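Local coordinates for periplasmic cell division protein (SufI) (Aquifex aeolicus, PDB 6SYY), which binds copper ions as a multicopper oxidase and probably couples substrate oxidation to the reduction of oxygen, at residues P202-K208 and L232-T236; N238-D242 and E362-F366; E244-Y248 and Y374-I378; R267-R273 and D309-V315. The contacts are given in a common frame with arbitrary orientation. Residue numbers count along the deposited sequence, not the author numbering.

Interaction 1: P202-K208 and L232-T236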
loop_
_atom_site.group_PDB
_atom_site.type_symbol
_atom_site.label_atom_id
_atom_site.label_comp_id
_atom_site.label_asym_id
_atom_site.label_seq_id
_atom_site.Cartn_x
_atom_site.Cartn_y
_atom_site.Cartn_z
ATOM N N PRO A 202 -7.068 -11.173 -2.055
ATOM C CA PRO A 202 -6.590 -9.932 -1.437
ATOM C C PRO A 202 -6.861 -9.936 0.056
ATOM O O PRO A 202 -7.895 -10.420 0.519
ATOM C CB PRO A 202 -7.410 -8.844 -2.145
ATOM C CG PRO A 202 -8.675 -9.531 -2.524
ATOM C CD PRO A 202 -8.308 -10.967 -2.825
ATOM N N LEU A 203 -5.917 -9.383 0.816
ATOM C CA LEU A 203 -6.077 -9.209 2.258
ATOM C C LEU A 203 -5.737 -7.754 2.570
ATOM O O LEU A 203 -4.588 -7.413 2.866
ATOM C CB LEU A 203 -5.208 -10.190 3.047
ATOM C CG LEU A 203 -5.416 -11.693 2.814
ATOM C CD1 LEU A 203 -4.497 -12.488 3.719
ATOM C CD2 LEU A 203 -6.861 -12.106 3.042
ATOM N N ILE A 204 -6.745 -6.890 2.487
ATOM C CA ILE A 204 -6.591 -5.478 2.808
ATOM C C ILE A 204 -6.802 -5.350 4.314
ATOM O O ILE A 204 -7.935 -5.351 4.798
ATOM C CB ILE A 204 -7.563 -4.609 2.008
ATOM C CG1 ILE A 204 -7.298 -4.788 0.507
ATOM C CG2 ILE A 204 -7.445 -3.146 2.429
ATOM C CD1 ILE A 204 -8.484 -4.485 -0.378
ATOM N N ILE A 205 -5.703 -5.256 5.059
ATOM C CA ILE A 205 -5.754 -5.269 6.517
ATOM C C ILE A 205 -5.842 -3.839 7.033
ATOM O O ILE A 205 -5.022 -2.981 6.684
ATOM C CB ILE A 205 -4.537 -5.997 7.106
ATOM C CG1 ILE A 205 -4.405 -7.388 6.487
ATOM C CG2 ILE A 205 -4.666 -6.101 8.619
ATOM C CD1 ILE A 205 -3.254 -8.192 7.045
ATOM N N GLN A 206 -6.843 -3.586 7.871
ATOM C CA GLN A 206 -7.112 -2.262 8.403
ATOM C C GLN A 206 -7.581 -2.400 9.842
ATOM O O GLN A 206 -8.263 -3.364 10.195
ATOM C CB GLN A 206 -8.185 -1.538 7.585
ATOM C CG GLN A 206 -7.872 -1.389 6.108
ATOM C CD GLN A 206 -8.957 -0.630 5.379
ATOM O OE1 GLN A 206 -8.757 0.508 4.952
ATOM N NE2 GLN A 206 -10.122 -1.252 5.242
ATOM N N ASP A 207 -7.210 -1.436 10.676
ATOM C CA ASP A 207 -7.742 -1.358 12.026
ATOM C C ASP A 207 -8.663 -0.152 12.124
ATOM O O ASP A 207 -8.358 0.921 11.592
ATOM C CB ASP A 207 -6.630 -1.288 13.082
ATOM C CG ASP A 207 -5.686 -0.122 12.874
ATOM O OD1 ASP A 207 -5.484 0.294 11.715
ATOM O OD2 ASP A 207 -5.131 0.371 13.879
ATOM N N LYS A 208 -9.810 -0.347 12.774
ATOM C CA LYS A 208 -10.818 0.696 12.912
ATOM C C LYS A 208 -11.471 0.587 14.285
ATOM O O LYS A 208 -11.371 -0.435 14.967
ATOM C CB LYS A 208 -11.875 0.614 11.793
ATOM C CG LYS A 208 -11.313 0.941 10.415
ATOM C CD LYS A 208 -12.369 1.088 9.325
ATOM C CE LYS A 208 -11.694 1.483 8.007
ATOM N NZ LYS A 208 -12.597 1.398 6.834
ATOM N N LEU A 232 -9.778 -5.492 10.769
ATOM C CA LEU A 232 -10.630 -5.850 9.649
ATOM C C LEU A 232 -9.769 -6.328 8.493
ATOM O O LEU A 232 -8.649 -5.851 8.291
ATOM C CB LEU A 232 -11.494 -4.668 9.182
ATOM C CG LEU A 232 -12.597 -4.133 10.102
ATOM C CD1 LEU A 232 -12.030 -3.293 11.227
ATOM C CD2 LEU A 232 -13.585 -3.317 9.295
ATOM N N VAL A 233 -10.297 -7.290 7.743
ATOM C CA VAL A 233 -9.708 -7.721 6.482
ATOM C C VAL A 233 -10.786 -7.579 5.422
ATOM O O VAL A 233 -11.841 -8.219 5.514
ATOM C CB VAL A 233 -9.182 -9.161 6.546
ATOM C CG1 VAL A 233 -8.401 -9.484 5.289
ATOM C CG2 VAL A 233 -8.323 -9.366 7.782
ATOM N N ASN A 234 -10.534 -6.726 4.431
ATOM C CA ASN A 234 -11.521 -6.429 3.397
ATOM C C ASN A 234 -12.837 -5.973 4.020
ATOM O O ASN A 234 -13.921 -6.374 3.595
ATOM C CB ASN A 234 -11.735 -7.639 2.489
ATOM C CG ASN A 234 -10.437 -8.183 1.949
ATOM O OD1 ASN A 234 -9.437 -7.469 1.886
ATOM N ND2 ASN A 234 -10.441 -9.454 1.555
ATOM N N LEU A 235 -12.728 -5.129 5.050
ATOM C CA LEU A 235 -13.875 -4.626 5.809
ATOM C C LEU A 235 -14.673 -5.754 6.454
ATOM O O LEU A 235 -15.896 -5.661 6.584
ATOM C CB LEU A 235 -14.793 -3.755 4.943
ATOM C CG LEU A 235 -14.346 -2.314 4.712
ATOM C CD1 LEU A 235 -15.471 -1.519 4.096
ATOM C CD2 LEU A 235 -13.884 -1.667 6.014
ATOM N N THR A 236 -13.994 -6.823 6.867
ATOM C CA THR A 236 -14.637 -7.925 7.570
ATOM C C THR A 236 -14.049 -8.029 8.969
ATOM O O THR A 236 -12.837 -8.270 9.111
ATOM C CB THR A 236 -14.461 -9.249 6.827
ATOM O OG1 THR A 236 -14.801 -9.073 5.448
ATOM C CG2 THR A 236 -15.357 -10.324 7.434
HETATM O O HOH W 1 -10.245 -3.843 5.806
#
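Pro202 O accepts a hydrogen bond from Asn234 ND2 at 2.9 Å. Leu203 lies on the same face as Val233, and its CD2 packs 3.8 Å from Val233 CG1. Ile204 N donates to Asn234 OD1 at 2.8 Å, and Ile204 O accepts from Asn234 N at 3.0 Å. Ile204 O also accepts a hydrogen bond from a water 2.9 Å away, which accepts one from Leu235 N at 2.9 Å. Ile205 forms the non-hydrogen-bonded antiparallel pair with Val233, and its CA lies 3.4 Å from Leu232 O. Gln206 forms the hydrogen-bonded pair with Leu232: Gln206 N to Leu232 O is 2.9 Å, and Leu232 N to Gln206 O is 2.7 Å. At the far end Lys208 CB rests 4.0 Å from Leu232 CD1.

Here strand 230-233 ends its antiparallel pairing with strand 200-208, in a cupredoxin-like domain. Strand 200-208 pairs on its other edge with strand 247-254. After Val233 the chain reverses in a type I' turn, the tip of a two-residue beta hairpin closed by Val233 and Thr236. The side-chain carboxamide of Asn234 takes over where backbone pairing would have continued. Toward strand 200-208 it gives one hydrogen bond and takes one; ND2 also bonds Asn50 O. The ladder thus stays satisfied past the strand end.

Interaction 2: N238-D242 and E362-F366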
loop_
_atom_site.group_PDB
_atom_site.type_symbol
_atom_site.label_atom_id
_atom_site.label_comp_id
_atom_site.label_asym_id
_atom_site.label_seq_id
_atom_site.Cartn_x
_atom_site.Cartn_y
_atom_site.Cartn_z
ATOM N N ASN A 238 -13.236 -9.874 12.505
ATOM C CA ASN A 238 -13.049 -11.226 13.018
ATOM C C ASN A 238 -13.282 -12.276 11.927
ATOM O O ASN A 238 -14.175 -13.118 12.049
ATOM C CB ASN A 238 -13.966 -11.471 14.209
ATOM C CG ASN A 238 -13.624 -12.746 14.963
ATOM O OD1 ASN A 238 -12.506 -13.252 14.872
ATOM N ND2 ASN A 238 -14.589 -13.269 15.716
ATOM N N PRO A 239 -12.513 -12.241 10.843
ATOM C CA PRO A 239 -12.848 -13.059 9.675
ATOM C C PRO A 239 -12.280 -14.473 9.717
ATOM O O PRO A 239 -11.300 -14.776 10.401
ATOM C CB PRO A 239 -12.235 -12.260 8.515
ATOM C CG PRO A 239 -11.069 -11.564 9.124
ATOM C CD PRO A 239 -11.381 -11.335 10.580
ATOM N N TYR A 240 -12.938 -15.347 8.962
ATOM C CA TYR A 240 -12.446 -16.680 8.665
ATOM C C TYR A 240 -12.543 -16.909 7.164
ATOM O O TYR A 240 -13.329 -16.265 6.466
ATOM C CB TYR A 240 -13.236 -17.778 9.410
ATOM C CG TYR A 240 -14.660 -17.999 8.912
ATOM C CD1 TYR A 240 -14.925 -18.812 7.808
ATOM C CD2 TYR A 240 -15.743 -17.412 9.561
ATOM C CE1 TYR A 240 -16.227 -19.013 7.352
ATOM C CE2 TYR A 240 -17.047 -17.613 9.115
ATOM C CZ TYR A 240 -17.281 -18.411 8.010
ATOM O OH TYR A 240 -18.572 -18.610 7.569
ATOM N N MET A 241 -11.747 -17.855 6.675
ATOM C CA MET A 241 -11.889 -18.335 5.309
ATOM C C MET A 241 -11.599 -19.825 5.283
ATOM O O MET A 241 -10.602 -20.272 5.859
ATOM C CB MET A 241 -10.951 -17.597 4.347
ATOM C CG MET A 241 -10.966 -18.136 2.919
ATOM S SD MET A 241 -9.968 -17.159 1.773
ATOM C CE MET A 241 -9.985 -18.222 0.334
ATOM N N ASP A 242 -12.474 -20.585 4.634
ATOM C CA ASP A 242 -12.189 -21.986 4.368
ATOM C C ASP A 242 -11.193 -22.093 3.224
ATOM O O ASP A 242 -11.295 -21.378 2.222
ATOM C CB ASP A 242 -13.462 -22.750 4.008
ATOM C CG ASP A 242 -14.459 -22.800 5.144
ATOM O OD1 ASP A 242 -14.202 -22.203 6.209
ATOM O OD2 ASP A 242 -15.507 -23.447 4.965
ATOM N N GLU A 362 -4.899 -11.933 17.033
ATOM C CA GLU A 362 -5.200 -12.651 15.804
ATOM C C GLU A 362 -5.804 -11.702 14.776
ATOM O O GLU A 362 -6.669 -10.883 15.099
ATOM C CB GLU A 362 -6.157 -13.807 16.092
ATOM C CG GLU A 362 -6.632 -14.562 14.862
ATOM C CD GLU A 362 -7.402 -15.816 15.219
ATOM O OE1 GLU A 362 -7.089 -16.424 16.265
ATOM O OE2 GLU A 362 -8.321 -16.193 14.463
ATOM N N VAL A 363 -5.330 -11.798 13.537
ATOM C CA VAL A 363 -5.914 -11.026 12.441
ATOM C C VAL A 363 -7.013 -11.810 11.739
ATOM O O VAL A 363 -8.073 -11.263 11.419
ATOM C CB VAL A 363 -4.812 -10.600 11.451
ATOM C CG1 VAL A 363 -5.426 -9.917 10.246
ATOM C CG2 VAL A 363 -3.807 -9.688 12.132
ATOM N N MET A 364 -6.790 -13.101 11.511
ATOM C CA MET A 364 -7.685 -13.885 10.676
ATOM C C MET A 364 -7.426 -15.367 10.923
ATOM O O MET A 364 -6.337 -15.767 11.346
ATOM C CB MET A 364 -7.487 -13.523 9.203
ATOM C CG MET A 364 -8.494 -14.114 8.264
ATOM S SD MET A 364 -8.039 -13.745 6.570
ATOM C CE MET A 364 -9.020 -14.974 5.725
ATOM N N GLU A 365 -8.445 -16.177 10.650
ATOM C CA GLU A 365 -8.383 -17.619 10.846
ATOM C C GLU A 365 -8.657 -18.325 9.527
ATOM O O GLU A 365 -9.635 -18.011 8.838
ATOM C CB GLU A 365 -9.389 -18.062 11.911
ATOM C CG GLU A 365 -9.818 -19.509 11.816
ATOM C CD GLU A 365 -10.961 -19.828 12.759
ATOM O OE1 GLU A 365 -10.918 -19.359 13.917
ATOM O OE2 GLU A 365 -11.906 -20.533 12.341
ATOM N N PHE A 366 -7.790 -19.267 9.172
ATOM C CA PHE A 366 -7.984 -20.131 8.016
ATOM C C PHE A 366 -8.357 -21.526 8.492
ATOM O O PHE A 366 -7.718 -22.069 9.401
ATOM C CB PHE A 366 -6.725 -20.198 7.152
ATOM C CG PHE A 366 -6.363 -18.896 6.515
ATOM C CD1 PHE A 366 -6.984 -18.490 5.345
ATOM C CD2 PHE A 366 -5.400 -18.078 7.081
ATOM C CE1 PHE A 366 -6.650 -17.290 4.752
ATOM C CE2 PHE A 366 -5.064 -16.874 6.496
ATOM C CZ PHE A 366 -5.691 -16.480 5.328
#
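Two parallel strands meet here in the large sheet of a cupredoxin-like domain, at an axis separation of 4.9 Å and an angle of 27°. Tyr240 pairs with Glu365 and Met241 with Phe366. The main bump on one face is the extended side chain of Met364. It runs along strand 239-242, with CG 3.7 Å from Pro239 CG and CE 3.5 Å from Met241 CB. The Pro239 ring and the base of Met241 thus border the groove that this thioether fills. Phe366 follows on that face, its CD1 4.2 Å from Met241 CB. Strand 200-208 lies against the same surface, where Leu203 touches Met364.

On the other face are Tyr240 and Glu365. The Glu365 carboxylate pairs with Arg367, which also makes a cation-pi contact with Tyr240. Val363 and Met364 form a classic beta bulge opposite Leu318. Two backbone bonds join the strands: Glu365 N to Pro239 O at 3.2 Å, and Met241 N to Glu365 O at 3.0 Å. Glu365 O also lies 3.1 Å from Tyr240 CA.

Interaction 3: E244-Y248 and Y374-I378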
loop_
_atom_site.group_PDB
_atom_site.type_symbol
_atom_site.label_atom_id
_atom_site.label_comp_id
_atom_site.label_asym_id
_atom_site.label_seq_id
_atom_site.Cartn_x
_atom_site.Cartn_y
_atom_site.Cartn_z
ATOM N N GLU A 244 -8.584 -25.093 0.971
ATOM C CA GLU A 244 -8.263 -26.472 0.644
ATOM C C GLU A 244 -6.757 -26.683 0.766
ATOM O O GLU A 244 -5.981 -25.733 0.895
ATOM C CB GLU A 244 -8.754 -26.811 -0.766
ATOM C CG GLU A 244 -10.102 -26.194 -1.092
ATOM C CD GLU A 244 -10.560 -26.501 -2.503
ATOM O OE1 GLU A 244 -9.996 -27.429 -3.122
ATOM O OE2 GLU A 244 -11.478 -25.811 -2.995
ATOM N N ARG A 245 -6.342 -27.951 0.737
ATOM C CA ARG A 245 -4.914 -28.274 0.768
ATOM C C ARG A 245 -4.327 -27.908 -0.594
ATOM O O ARG A 245 -4.178 -28.732 -1.499
ATOM C CB ARG A 245 -4.688 -29.739 1.130
ATOM C CG ARG A 245 -4.998 -30.049 2.593
ATOM C CD ARG A 245 -4.596 -31.463 2.993
ATOM N NE ARG A 245 -3.147 -31.650 2.996
ATOM C CZ ARG A 245 -2.482 -32.384 2.110
ATOM N NH1 ARG A 245 -3.133 -33.012 1.142
ATOM N NH2 ARG A 245 -1.163 -32.498 2.195
ATOM N N LYS A 246 -4.015 -26.623 -0.744
ATOM C CA LYS A 246 -3.539 -26.066 -2.002
ATOM C C LYS A 246 -2.569 -24.937 -1.683
ATOM O O LYS A 246 -2.427 -24.517 -0.531
ATOM C CB LYS A 246 -4.700 -25.548 -2.876
ATOM C CG LYS A 246 -5.630 -26.623 -3.423
ATOM C CD LYS A 246 -6.490 -26.116 -4.576
ATOM C CE LYS A 246 -7.646 -25.266 -4.090
ATOM N NZ LYS A 246 -8.542 -24.861 -5.211
ATOM N N ILE A 247 -1.897 -24.444 -2.717
ATOM C CA ILE A 247 -1.152 -23.198 -2.600
ATOM C C ILE A 247 -2.110 -22.038 -2.822
ATOM O O ILE A 247 -2.846 -22.007 -3.815
ATOM C CB ILE A 247 0.011 -23.151 -3.602
ATOM C CG1 ILE A 247 1.074 -24.193 -3.237
ATOM C CG2 ILE A 247 0.591 -21.732 -3.666
ATOM C CD1 ILE A 247 2.130 -24.400 -4.309
ATOM N N TYR A 248 -2.118 -21.093 -1.885
ATOM C CA TYR A 248 -2.882 -19.861 -2.011
ATOM C C TYR A 248 -1.930 -18.681 -2.123
ATOM O O TYR A 248 -0.895 -18.636 -1.451
ATOM C CB TYR A 248 -3.812 -19.647 -0.815
ATOM C CG TYR A 248 -5.068 -20.479 -0.848
ATOM C CD1 TYR A 248 -5.018 -21.850 -0.632
ATOM C CD2 TYR A 248 -6.307 -19.895 -1.084
ATOM C CE1 TYR A 248 -6.166 -22.621 -0.662
ATOM C CE2 TYR A 248 -7.463 -20.657 -1.116
ATOM C CZ TYR A 248 -7.384 -22.021 -0.903
ATOM O OH TYR A 248 -8.523 -22.793 -0.928
ATOM N N TYR A 374 -4.246 -31.026 -5.655
ATOM C CA TYR A 374 -3.326 -29.995 -6.126
ATOM C C TYR A 374 -1.882 -30.484 -6.070
ATOM O O TYR A 374 -1.383 -30.853 -5.003
ATOM C CB TYR A 374 -3.508 -28.751 -5.261
ATOM C CG TYR A 374 -2.811 -27.507 -5.748
ATOM C CD1 TYR A 374 -1.550 -27.165 -5.277
ATOM C CD2 TYR A 374 -3.430 -26.651 -6.653
ATOM C CE1 TYR A 374 -0.916 -26.016 -5.707
ATOM C CE2 TYR A 374 -2.805 -25.501 -7.088
ATOM C CZ TYR A 374 -1.549 -25.189 -6.612
ATOM O OH TYR A 374 -0.922 -24.046 -7.046
ATOM N N ASP A 375 -1.206 -30.475 -7.222
ATOM C CA ASP A 375 0.151 -31.000 -7.331
ATOM C C ASP A 375 1.156 -29.977 -7.849
ATOM O O ASP A 375 2.276 -30.357 -8.209
ATOM C CB ASP A 375 0.172 -32.237 -8.234
ATOM C CG ASP A 375 -0.590 -33.400 -7.640
ATOM O OD1 ASP A 375 -0.694 -33.464 -6.396
ATOM O OD2 ASP A 375 -1.082 -34.250 -8.414
ATOM N N LYS A 376 0.799 -28.698 -7.894
ATOM C CA LYS A 376 1.705 -27.700 -8.442
ATOM C C LYS A 376 2.883 -27.468 -7.499
ATOM O O LYS A 376 2.830 -27.765 -6.302
ATOM C CB LYS A 376 0.967 -26.384 -8.696
ATOM C CG LYS A 376 -0.321 -26.528 -9.505
ATOM C CD LYS A 376 -0.051 -27.042 -10.913
ATOM C CE LYS A 376 -1.324 -27.055 -11.753
ATOM N NZ LYS A 376 -1.073 -27.501 -13.153
ATOM N N SER A 377 3.962 -26.933 -8.061
ATOM C CA SER A 377 5.176 -26.630 -7.316
ATOM C C SER A 377 5.425 -25.129 -7.330
ATOM O O SER A 377 5.153 -24.455 -8.329
ATOM C CB SER A 377 6.385 -27.345 -7.913
ATOM O OG SER A 377 6.140 -28.728 -8.041
ATOM N N ILE A 378 5.945 -24.610 -6.229
ATOM C CA ILE A 378 6.378 -23.209 -6.233
ATOM C C ILE A 378 7.565 -23.066 -7.179
ATOM O O ILE A 378 8.548 -23.818 -7.050
ATOM C CB ILE A 378 6.737 -22.758 -4.823
ATOM C CG1 ILE A 378 5.498 -22.802 -3.934
ATOM C CG2 ILE A 378 7.328 -21.362 -4.847
ATOM C CD1 ILE A 378 5.686 -22.104 -2.619
#
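Aromatic packing comes first. The ring of Tyr374 lies beside the backbone of 245-247, and one of its faces receives Lys246. Lys246 CB sits 4.2 Å from the ring centroid, 21° off the normal, in a CH-pi contact. Lys246 CG also comes within 3.5 Å of Tyr374 CB. Ile247 N approaches Tyr374 CE1 at 3.5 Å, over the same face.

Aliphatic contacts continue the patch. Ile247 CG1 lies 3.7 Å from Tyr374 CE1, and Ile247 CD1 lies 3.7 Å from Ile378 CG1. Ile247 CD1 is also 4.0 Å from Lys376 O. Ile247 therefore sits between the tyrosine ring and Ile378.

Several polar groups are bonded by residues outside the two segments. Tyr374 OH donates to Leu192 O, at the end of helix 183-192, and Arg308 binds the carbonyls of Tyr374 and Lys376. Arg245, the centre of an inverse gamma turn, pairs with Asp371 and bonds to the carbonyls of Arg308 and Ala310.

The contact joins the loop after strand 361-370 to the start of strand 247-254, far from the copper sites. Its chemistry is apolar: shape fit and dispersion hold the two segments directly, while neighbouring residues supply the directional bonds.

Interaction 4: R267-R273 and D309-V315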
loop_
_atom_site.group_PDB
_atom_site.type_symbol
_atom_site.label_atom_id
_atom_site.label_comp_id
_atom_site.label_asym_id
_atom_site.label_seq_id
_atom_site.Cartn_x
_atom_site.Cartn_y
_atom_site.Cartn_z
ATOM N N ARG A 267 0.024 -22.685 13.291
ATOM C CA ARG A 267 -0.651 -23.971 13.164
ATOM C C ARG A 267 -0.383 -24.702 14.475
ATOM O O ARG A 267 0.625 -25.400 14.612
ATOM C CB ARG A 267 -0.141 -24.744 11.951
ATOM C CG ARG A 267 -0.695 -26.151 11.811
ATOM C CD ARG A 267 -0.114 -26.838 10.581
ATOM N NE ARG A 267 -0.664 -28.173 10.371
ATOM C CZ ARG A 267 0.053 -29.290 10.400
ATOM N NH1 ARG A 267 1.359 -29.233 10.622
ATOM N NH2 ARG A 267 -0.532 -30.464 10.197
ATOM N N GLY A 268 -1.275 -24.523 15.446
ATOM C CA GLY A 268 -1.038 -25.052 16.771
ATOM C C GLY A 268 0.173 -24.419 17.426
ATOM O O GLY A 268 0.241 -23.191 17.565
ATOM N N ASN A 269 1.144 -25.245 17.822
ATOM C CA ASN A 269 2.368 -24.714 18.414
ATOM C C ASN A 269 3.171 -23.931 17.386
ATOM O O ASN A 269 3.442 -22.739 17.566
ATOM C CB ASN A 269 3.216 -25.850 18.989
ATOM C CG ASN A 269 2.523 -26.586 20.112
ATOM O OD1 ASN A 269 2.526 -27.817 20.156
ATOM N ND2 ASN A 269 1.925 -25.837 21.032
ATOM N N GLN A 270 3.552 -24.586 16.295
ATOM C CA GLN A 270 4.589 -24.084 15.411
ATOM C C GLN A 270 4.084 -22.947 14.521
ATOM O O GLN A 270 2.879 -22.735 14.344
ATOM C CB GLN A 270 5.140 -25.225 14.554
ATOM C CG GLN A 270 5.849 -26.307 15.364
ATOM C CD GLN A 270 6.119 -27.565 14.559
ATOM O OE1 GLN A 270 5.732 -27.664 13.394
ATOM N NE2 GLN A 270 6.780 -28.538 15.181
ATOM N N ARG A 271 5.044 -22.195 13.980
ATOM C CA ARG A 271 4.793 -21.225 12.924
ATOM C C ARG A 271 4.913 -21.924 11.578
ATOM O O ARG A 271 5.917 -22.589 11.306
ATOM C CB ARG A 271 5.791 -20.066 12.986
ATOM C CG ARG A 271 5.753 -19.211 14.239
ATOM C CD ARG A 271 6.701 -18.035 14.073
ATOM N NE ARG A 271 6.576 -17.044 15.135
ATOM C CZ ARG A 271 7.057 -15.807 15.052
ATOM N NH1 ARG A 271 7.685 -15.416 13.951
ATOM N NH2 ARG A 271 6.909 -14.957 16.061
ATOM N N MET A 272 3.896 -21.770 10.738
ATOM C CA MET A 272 3.940 -22.364 9.411
ATOM C C MET A 272 4.840 -21.545 8.491
ATOM O O MET A 272 4.938 -20.321 8.607
ATOM C CB MET A 272 2.533 -22.464 8.818
ATOM C CG MET A 272 2.481 -23.135 7.457
ATOM S SD MET A 272 0.798 -23.350 6.879
ATOM C CE MET A 272 0.152 -24.333 8.211
ATOM N N ARG A 273 5.513 -22.237 7.577
ATOM C CA ARG A 273 6.306 -21.555 6.569
ATOM C C ARG A 273 5.419 -20.984 5.466
ATOM O O ARG A 273 4.315 -21.472 5.202
ATOM C CB ARG A 273 7.340 -22.503 5.958
ATOM C CG ARG A 273 6.779 -23.774 5.314
ATOM C CD ARG A 273 7.728 -24.232 4.213
ATOM N NE ARG A 273 7.643 -25.642 3.838
ATOM C CZ ARG A 273 6.611 -26.199 3.215
ATOM N NH1 ARG A 273 5.537 -25.483 2.926
ATOM N NH2 ARG A 273 6.644 -27.479 2.889
ATOM N N ASP A 309 0.734 -28.200 3.700
ATOM C CA ASP A 309 1.455 -28.425 4.951
ATOM C C ASP A 309 0.517 -28.849 6.066
ATOM O O ASP A 309 0.930 -29.554 6.992
ATOM C CB ASP A 309 2.192 -27.157 5.388
ATOM C CG ASP A 309 3.320 -26.783 4.463
ATOM O OD1 ASP A 309 3.574 -27.527 3.493
ATOM O OD2 ASP A 309 3.963 -25.742 4.711
ATOM N N ALA A 310 -0.732 -28.411 6.005
ATOM C CA ALA A 310 -1.715 -28.645 7.049
ATOM C C ALA A 310 -2.555 -29.878 6.733
ATOM O O ALA A 310 -2.613 -30.352 5.597
ATOM C CB ALA A 310 -2.618 -27.416 7.209
ATOM N N SER A 311 -3.208 -30.395 7.764
ATOM C CA SER A 311 -4.135 -31.504 7.620
ATOM C C SER A 311 -5.557 -30.972 7.550
ATOM O O SER A 311 -5.856 -29.882 8.044
ATOM C CB SER A 311 -4.003 -32.482 8.788
ATOM O OG SER A 311 -2.656 -32.883 8.956
ATOM N N VAL A 312 -6.436 -31.750 6.919
ATOM C CA VAL A 312 -7.850 -31.410 6.950
ATOM C C VAL A 312 -8.290 -31.297 8.403
ATOM O O VAL A 312 -7.887 -32.099 9.256
ATOM C CB VAL A 312 -8.671 -32.455 6.179
ATOM C CG1 VAL A 312 -10.158 -32.129 6.250
ATOM C CG2 VAL A 312 -8.203 -32.522 4.735
ATOM N N ASN A 313 -9.080 -30.264 8.691
ATOM C CA ASN A 313 -9.620 -29.852 9.993
ATOM C C ASN A 313 -8.639 -28.980 10.766
ATOM O O ASN A 313 -8.974 -28.550 11.873
ATOM C CB ASN A 313 -10.051 -31.024 10.890
ATOM C CG ASN A 313 -11.176 -31.828 10.285
ATOM O OD1 ASN A 313 -11.995 -31.300 9.529
ATOM N ND2 ASN A 313 -11.225 -33.111 10.613
ATOM N N ASP A 314 -7.453 -28.703 10.235
ATOM C CA ASP A 314 -6.568 -27.760 10.900
ATOM C C ASP A 314 -7.123 -26.344 10.801
ATOM O O ASP A 314 -7.784 -25.974 9.827
ATOM C CB ASP A 314 -5.166 -27.804 10.293
ATOM C CG ASP A 314 -4.380 -29.022 10.734
ATOM O OD1 ASP A 314 -4.900 -29.805 11.554
ATOM O OD2 ASP A 314 -3.240 -29.195 10.259
ATOM N N VAL A 315 -6.851 -25.551 11.833
ATOM C CA VAL A 315 -7.117 -24.119 11.818
ATOM C C VAL A 315 -5.781 -23.397 11.915
ATOM O O VAL A 315 -4.973 -23.686 12.805
ATOM C CB VAL A 315 -8.071 -23.694 12.949
ATOM C CG1 VAL A 315 -9.483 -24.159 12.631
ATOM C CG2 VAL A 315 -7.616 -24.262 14.285
HETATM O O HOH W 2 -4.082 -22.748 15.726
HETATM O O HOH W 3 3.018 -22.930 3.769
#
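This is a polar, partly buried contact between two turn regions at one end of the large sheet, away from the copper sites. One is the connection from strand 261-267 into strand 270-279. The other is the loop that leads from strand 300-306 into strand 315-321.

The central feature is a salt bridge. The extended side chain of Arg267 reaches Asp314, with NE 2.8 Å and NH2 3.0 Å from Asp314 OD2, both as hydrogen bonds. The same oxygen accepts a hydrogen bond from Ser311 N at 2.8 Å. Ser311 to Asp314 form a type II beta turn, closed by Asp314 N to Ser311 O at 3.0 Å. Asp314 OD2 thus ties the start of the turn to the arginine. The guanidinium also lies over Asp309 O, 3.5 Å from Arg267 CZ.

Arg273 and Asp309 carry opposite charges and lie close, but their modelled atoms clash, so no firm pairing is claimed. Beside the salt bridge lies a small apolar contact, Met272 CE to Ala310 CB at 4.3 Å. A water accepts weakly from Gly268 N at 3.3 Å and donates to Val315 O at 3.2 Å.

Ile316 of strand 315-321 touches Arg267, Met272 and Ala310. Met272 also packs on Leu265 of strand 261-267. Strand 361-370 adjoins the Ser311-Asp314 turn, where Val368 bonds to the backbone of Asn313 and Asp314.

All four contacts reach the same large sheet, but at different depths. Interaction 1 is buried and nearest the chain centre. Interactions 2, 3 and 4 lie farther out and are partly buried. Interactions 1 and 2 rely on strand pairing, antiparallel in the first and parallel in the second. They share packing through Val233, Pro239 and Val363. Interaction 3 is apolar and joins a loop to a strand start, whereas interaction 4 depends mainly on the Arg267-Asp314 salt bridge. Met241 touches Tyr248, linking interactions 2 and 3. Arg245 NE bonds to Ala310 O, linking 3 and 4. Interaction 4 is nested in sequence within the loops closed by 2 and 3.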